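Local coordinates for protein malic enzyme (Entamoeba histolytica, PDB 3NV9) that probably catalyses the NADP-dependent oxidative decarboxylation of malate to pyruvate and activates metronidazole, working as an intertwined dimer, at residues A[13-18]-A[479-484]; A[380-385]-A[428-433]. All blocks are in the same frame, centred on the assembly; numbering follows the deposited sequence.

Contact 1: residues A[13-18]-A[479-484]; sequences ECLPST and YAINKV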
loop_
_atom_site.group_PDB
_atom_site.type_symbol
_atom_site.label_atom_id
_atom_site.label_comp_id
_atom_site.label_asym_id
_atom_site.label_seq_id
_atom_site.Cartn_x
_atom_site.Cartn_y
_atom_site.Cartn_z
ATOM N N GLU A 13 -31.650 21.271 -4.188
ATOM C CA GLU A 13 -32.539 21.906 -5.172
ATOM C C GLU A 13 -33.006 20.928 -6.239
ATOM O O GLU A 13 -34.000 21.169 -6.905
ATOM C CB GLU A 13 -31.836 23.103 -5.827
ATOM C CG GLU A 13 -31.397 24.199 -4.823
ATOM C CD GLU A 13 -30.022 23.941 -4.095
ATOM O OE1 GLU A 13 -29.587 22.790 -3.861
ATOM O OE2 GLU A 13 -29.357 24.924 -3.722
ATOM N N CYS A 14 -32.267 19.834 -6.433
ATOM C CA CYS A 14 -32.645 18.836 -7.436
ATOM C C CYS A 14 -33.621 17.823 -6.860
ATOM O O CYS A 14 -34.182 17.004 -7.582
ATOM C CB CYS A 14 -31.408 18.125 -8.001
ATOM S SG CYS A 14 -30.295 19.242 -8.905
ATOM N N LEU A 15 -33.777 17.854 -5.541
ATOM C CA LEU A 15 -34.762 17.031 -4.873
ATOM C C LEU A 15 -36.051 17.842 -4.864
ATOM O O LEU A 15 -36.084 19.003 -4.402
ATOM C CB LEU A 15 -34.317 16.662 -3.460
ATOM C CG LEU A 15 -33.671 15.316 -3.085
ATOM C CD1 LEU A 15 -33.398 14.376 -4.217
ATOM C CD2 LEU A 15 -32.450 15.541 -2.276
ATOM N N PRO A 16 -37.102 17.248 -5.429
ATOM C CA PRO A 16 -38.391 17.928 -5.616
ATOM C C PRO A 16 -38.959 18.564 -4.350
ATOM O O PRO A 16 -38.944 17.955 -3.263
ATOM C CB PRO A 16 -39.300 16.808 -6.116
ATOM C CG PRO A 16 -38.341 15.848 -6.820
ATOM C CD PRO A 16 -37.043 15.931 -6.085
ATOM N N SER A 17 -39.454 19.794 -4.512
ATOM C CA SER A 17 -40.222 20.504 -3.481
ATOM C C SER A 17 -41.199 19.621 -2.694
ATOM O O SER A 17 -41.280 19.709 -1.463
ATOM C CB SER A 17 -41.025 21.631 -4.130
ATOM O OG SER A 17 -40.444 22.909 -3.848
ATOM N N THR A 18 -41.924 18.765 -3.406
ATOM C CA THR A 18 -43.111 18.111 -2.845
ATOM C C THR A 18 -42.775 17.014 -1.862
ATOM O O THR A 18 -43.661 16.563 -1.111
ATOM C CB THR A 18 -43.964 17.504 -3.939
ATOM O OG1 THR A 18 -43.106 16.815 -4.859
ATOM C CG2 THR A 18 -44.755 18.623 -4.683
ATOM N N TYR A 479 -33.239 7.549 -9.602
ATOM C CA TYR A 479 -33.264 6.344 -8.794
ATOM C C TYR A 479 -33.674 6.690 -7.369
ATOM O O TYR A 479 -34.560 6.031 -6.766
ATOM C CB TYR A 479 -31.868 5.746 -8.808
ATOM C CG TYR A 479 -31.651 4.603 -7.883
ATOM C CD1 TYR A 479 -31.356 4.833 -6.515
ATOM C CD2 TYR A 479 -31.759 3.276 -8.350
ATOM C CE1 TYR A 479 -31.160 3.776 -5.627
ATOM C CE2 TYR A 479 -31.569 2.177 -7.447
ATOM C CZ TYR A 479 -31.257 2.450 -6.094
ATOM O OH TYR A 479 -31.023 1.416 -5.221
ATOM N N ALA A 480 -33.042 7.744 -6.834
ATOM C CA ALA A 480 -33.254 8.082 -5.436
ATOM C C ALA A 480 -34.692 8.530 -5.255
ATOM O O ALA A 480 -35.353 8.082 -4.313
ATOM C CB ALA A 480 -32.277 9.142 -4.940
ATOM N N ILE A 481 -35.159 9.388 -6.169
ATOM C CA ILE A 481 -36.508 9.932 -6.134
ATOM C C ILE A 481 -37.482 8.795 -6.259
ATOM O O ILE A 481 -38.373 8.650 -5.421
ATOM C CB ILE A 481 -36.714 10.960 -7.225
ATOM C CG1 ILE A 481 -35.994 12.241 -6.804
ATOM C CG2 ILE A 481 -38.227 11.184 -7.521
ATOM C CD1 ILE A 481 -35.755 13.180 -7.881
ATOM N N ASN A 482 -37.259 7.940 -7.252
ATOM C CA ASN A 482 -38.103 6.750 -7.454
ATOM C C ASN A 482 -38.238 5.838 -6.236
ATOM O O ASN A 482 -39.329 5.401 -5.895
ATOM C CB ASN A 482 -37.699 5.960 -8.704
ATOM C CG ASN A 482 -38.481 4.645 -8.832
ATOM O OD1 ASN A 482 -38.182 3.656 -8.116
ATOM N ND2 ASN A 482 -39.532 4.642 -9.690
ATOM N N LYS A 483 -37.136 5.572 -5.559
ATOM C CA LYS A 483 -37.196 4.825 -4.328
ATOM C C LYS A 483 -38.183 5.470 -3.329
ATOM O O LYS A 483 -38.789 4.755 -2.529
ATOM C CB LYS A 483 -35.788 4.746 -3.676
ATOM C CG LYS A 483 -34.873 3.601 -4.109
ATOM C CD LYS A 483 -34.937 2.392 -3.125
ATOM C CE LYS A 483 -33.890 1.319 -3.472
ATOM N NZ LYS A 483 -33.458 0.420 -2.337
ATOM N N VAL A 484 -38.311 6.799 -3.305
ATOM C CA VAL A 484 -39.133 7.433 -2.240
ATOM C C VAL A 484 -40.607 7.764 -2.591
ATOM O O VAL A 484 -41.460 7.863 -1.697
ATOM C CB VAL A 484 -38.440 8.652 -1.593
ATOM C CG1 VAL A 484 -37.212 8.200 -0.886
ATOM C CG2 VAL A 484 -38.096 9.665 -2.626
#
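The carbonyl O of Ile481 is held twice near the end of helix 470-485, by Val484 N at 2.8 Å and weakly by Thr485 OG1, while the side chain of the same residue projects from the helix to meet Leu15 and Pro16. Ile481 and Pro16 approach tip to tip: Ile481 CD1 lies 3.5 Å from Pro16 CD and 3.9 Å from Pro16 CG. CG1, anti to the carbonyl carbon, and the extended second torsion (chi2 163°) carry CD1 away from the helix to the proline ring. Leu15 adds a looser touch, its CD1 4.2 Å from Ile481 CG1. The carbonyl O of Cys14 stands 4.1 Å from Ile481 CD1, a plain van der Waals neighbour. Leu477, one turn earlier on the same helix, receives Cys14 and Leu15. Ala480, next to Ile481, packs on Phe31 of helix 21-43, and Tyr479 OH bonds to Arg71 of the second subunit. No hydrogen bond or salt bridge joins 13-18 to 479-484, so this meeting of the N-terminal arm with the C-terminal helix rests on apolar packing around one isoleucine.

Contact 2: residues A[380-385]-A[428-433]; sequences DNMAIA and DGVARV. With SO4 (sulfate ion), chain I; SO4 (sulfate ion), chain C.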
loop_
_atom_site.group_PDB
_atom_site.type_symbol
_atom_site.label_atom_id
_atom_site.label_comp_id
_atom_site.label_asym_id
_atom_site.label_seq_id
_atom_site.Cartn_x
_atom_site.Cartn_y
_atom_site.Cartn_z
ATOM N N ASP A 380 -3.626 11.223 24.458
ATOM C CA ASP A 380 -4.910 11.899 24.604
ATOM C C ASP A 380 -4.699 13.425 24.493
ATOM O O ASP A 380 -5.491 14.129 23.901
ATOM C CB ASP A 380 -5.596 11.552 25.930
ATOM C CG ASP A 380 -6.194 10.138 25.958
ATOM O OD1 ASP A 380 -6.118 9.411 24.928
ATOM O OD2 ASP A 380 -6.766 9.745 27.037
ATOM N N ASN A 381 -3.612 13.922 25.038
ATOM C CA ASN A 381 -3.323 15.344 24.935
ATOM C C ASN A 381 -3.239 15.809 23.479
ATOM O O ASN A 381 -3.770 16.851 23.115
ATOM C CB ASN A 381 -2.062 15.665 25.710
ATOM C CG ASN A 381 -2.282 15.577 27.221
ATOM O OD1 ASN A 381 -3.415 15.485 27.686
ATOM N ND2 ASN A 381 -1.193 15.617 27.993
ATOM N N MET A 382 -2.586 14.987 22.668
ATOM C CA MET A 382 -2.377 15.282 21.275
ATOM C C MET A 382 -3.734 15.312 20.576
ATOM O O MET A 382 -4.014 16.254 19.827
ATOM C CB MET A 382 -1.480 14.225 20.664
ATOM C CG MET A 382 -0.022 14.475 20.943
ATOM S SD MET A 382 0.905 12.976 20.588
ATOM C CE MET A 382 0.889 12.975 18.755
ATOM N N ALA A 383 -4.585 14.308 20.856
ATOM C CA ALA A 383 -5.952 14.312 20.337
ATOM C C ALA A 383 -6.700 15.574 20.698
ATOM O O ALA A 383 -7.479 16.073 19.904
ATOM C CB ALA A 383 -6.728 13.125 20.830
ATOM N N ILE A 384 -6.491 16.047 21.923
ATOM C CA ILE A 384 -7.206 17.239 22.432
ATOM C C ILE A 384 -6.664 18.520 21.764
ATOM O O ILE A 384 -7.397 19.410 21.426
ATOM C CB ILE A 384 -7.160 17.314 23.977
ATOM C CG1 ILE A 384 -8.110 16.247 24.589
ATOM C CG2 ILE A 384 -7.513 18.733 24.472
ATOM C CD1 ILE A 384 -7.926 15.954 26.087
ATOM N N ALA A 385 -5.372 18.576 21.529
ATOM C CA ALA A 385 -4.810 19.731 20.839
ATOM C C ALA A 385 -5.487 19.859 19.435
ATOM O O ALA A 385 -5.851 20.949 19.011
ATOM C CB ALA A 385 -3.275 19.531 20.714
ATOM N N ASP A 428 4.317 16.437 25.545
ATOM C CA ASP A 428 4.015 15.181 26.200
ATOM C C ASP A 428 5.273 14.273 26.368
ATOM O O ASP A 428 5.258 13.320 27.163
ATOM C CB ASP A 428 2.913 14.462 25.429
ATOM C CG ASP A 428 1.553 15.160 25.534
ATOM O OD1 ASP A 428 1.274 15.925 26.517
ATOM O OD2 ASP A 428 0.726 14.925 24.622
ATOM N N GLY A 429 6.337 14.559 25.622
ATOM C CA GLY A 429 7.565 13.784 25.702
ATOM C C GLY A 429 7.586 12.537 24.831
ATOM O O GLY A 429 8.507 11.670 24.953
ATOM N N VAL A 430 6.607 12.459 23.918
ATOM C CA VAL A 430 6.550 11.351 22.979
ATOM C C VAL A 430 7.209 11.619 21.613
ATOM O O VAL A 430 7.389 10.680 20.818
ATOM C CB VAL A 430 5.134 10.808 22.866
ATOM C CG1 VAL A 430 4.642 10.483 24.267
ATOM C CG2 VAL A 430 4.184 11.832 22.161
ATOM N N ALA A 431 7.610 12.868 21.358
ATOM C CA ALA A 431 8.265 13.209 20.090
ATOM C C ALA A 431 9.732 12.824 20.057
ATOM O O ALA A 431 10.455 13.009 21.035
ATOM C CB ALA A 431 8.093 14.687 19.760
ATOM N N ARG A 432 10.147 12.280 18.915
ATOM C CA ARG A 432 11.514 11.858 18.658
ATOM C C ARG A 432 12.265 12.894 17.821
ATOM O O ARG A 432 13.449 12.759 17.533
ATOM C CB ARG A 432 11.515 10.474 17.992
ATOM C CG ARG A 432 11.070 9.351 18.977
ATOM C CD ARG A 432 11.165 7.951 18.341
ATOM N NE ARG A 432 9.993 7.677 17.502
ATOM C CZ ARG A 432 9.525 6.476 17.181
ATOM N NH1 ARG A 432 10.098 5.364 17.653
ATOM N NH2 ARG A 432 8.441 6.383 16.398
ATOM N N VAL A 433 11.547 13.930 17.430
ATOM C CA VAL A 433 12.100 15.106 16.757
ATOM C C VAL A 433 11.562 16.284 17.554
ATOM O O VAL A 433 10.367 16.608 17.449
ATOM C CB VAL A 433 11.573 15.247 15.305
ATOM C CG1 VAL A 433 11.930 16.654 14.734
ATOM C CG2 VAL A 433 12.088 14.126 14.412
HETATM S S SO4 I . 13.934 5.757 19.541
HETATM O O1 SO4 I . 13.728 7.123 20.032
HETATM O O2 SO4 I . 15.249 5.720 18.902
HETATM O O3 SO4 I . 13.875 4.808 20.653
HETATM O O4 SO4 I . 12.911 5.370 18.573
HETATM S S SO4 C . -1.601 8.469 27.088
HETATM O O1 SO4 C . -1.259 8.889 28.426
HETATM O O2 SO4 C . -0.375 8.433 26.295
HETATM O O3 SO4 C . -2.192 7.138 27.136
HETATM O O4 SO4 C . -2.642 9.329 26.580
#
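Asn381 and Asp428 meet at an angle, the amide and carboxylate planes turned 43° from each other. Asn381 ND2 donates to Asp428 OD1 over 2.9 Å, nearly straight at 170°. The acceptor lies in the plane of the amide, but the donor reaches OD1 from above the carboxylate, 40° out of its plane. Beside this bond the carboxylate comes close to the asparagine's beta carbon, Asp428 OD2 lying 3.1 Å from Asn381 CB. Both carboxylate oxygens have further partners: Gln424 NE2 also bonds OD1, and OD2 pairs with Thr379 OG1, which in turn bonds Met382 N. The aspartate thus ties the end of helix 413-428 to the start of helix 380-396. Met382 runs obliquely across the same region, its CG 3.8 Å from Asp428 OD2 and its SD 3.8 Å from Val430 CG2. Between Asp428 and Val430 the chain leaves its helix through a Schellman motif at Gly429, whose positive phi turns the backbone and brings Val430 to the thioether. At the margins, Asp380 N and Arg432 NH1 each bind a sulfate, probably picked up during crystallisation. Met382 also packs on Val421 and Ala425 of helix 413-428, while Ala383 and Ile384 turn to helices 193-213 and 229-240, which places helix 380-396 amid three other helices of the nucleotide-binding region.

How the contacts relate
Contacts 1 and 2 lie on opposite sides of the chain's centre, with nearest atoms about 33 Å apart, and share no helix or strand. Contact 1 is the more peripheral, its centre about 30 Å from the chain's centre, against about 18 Å for the centre of contact 2, and brings together residues from near the two chain ends; contact 2 joins elements only some forty residues apart in sequence. Each is partly buried, yet their chemistry diverges. The outer contact has no polar bond between its segments and is mostly apolar; the second subunit reaches only Tyr479 of its segments. The inner one pairs a carboxylate with an amide beside a methionine-valine touch, and no other protein chain reaches its segments.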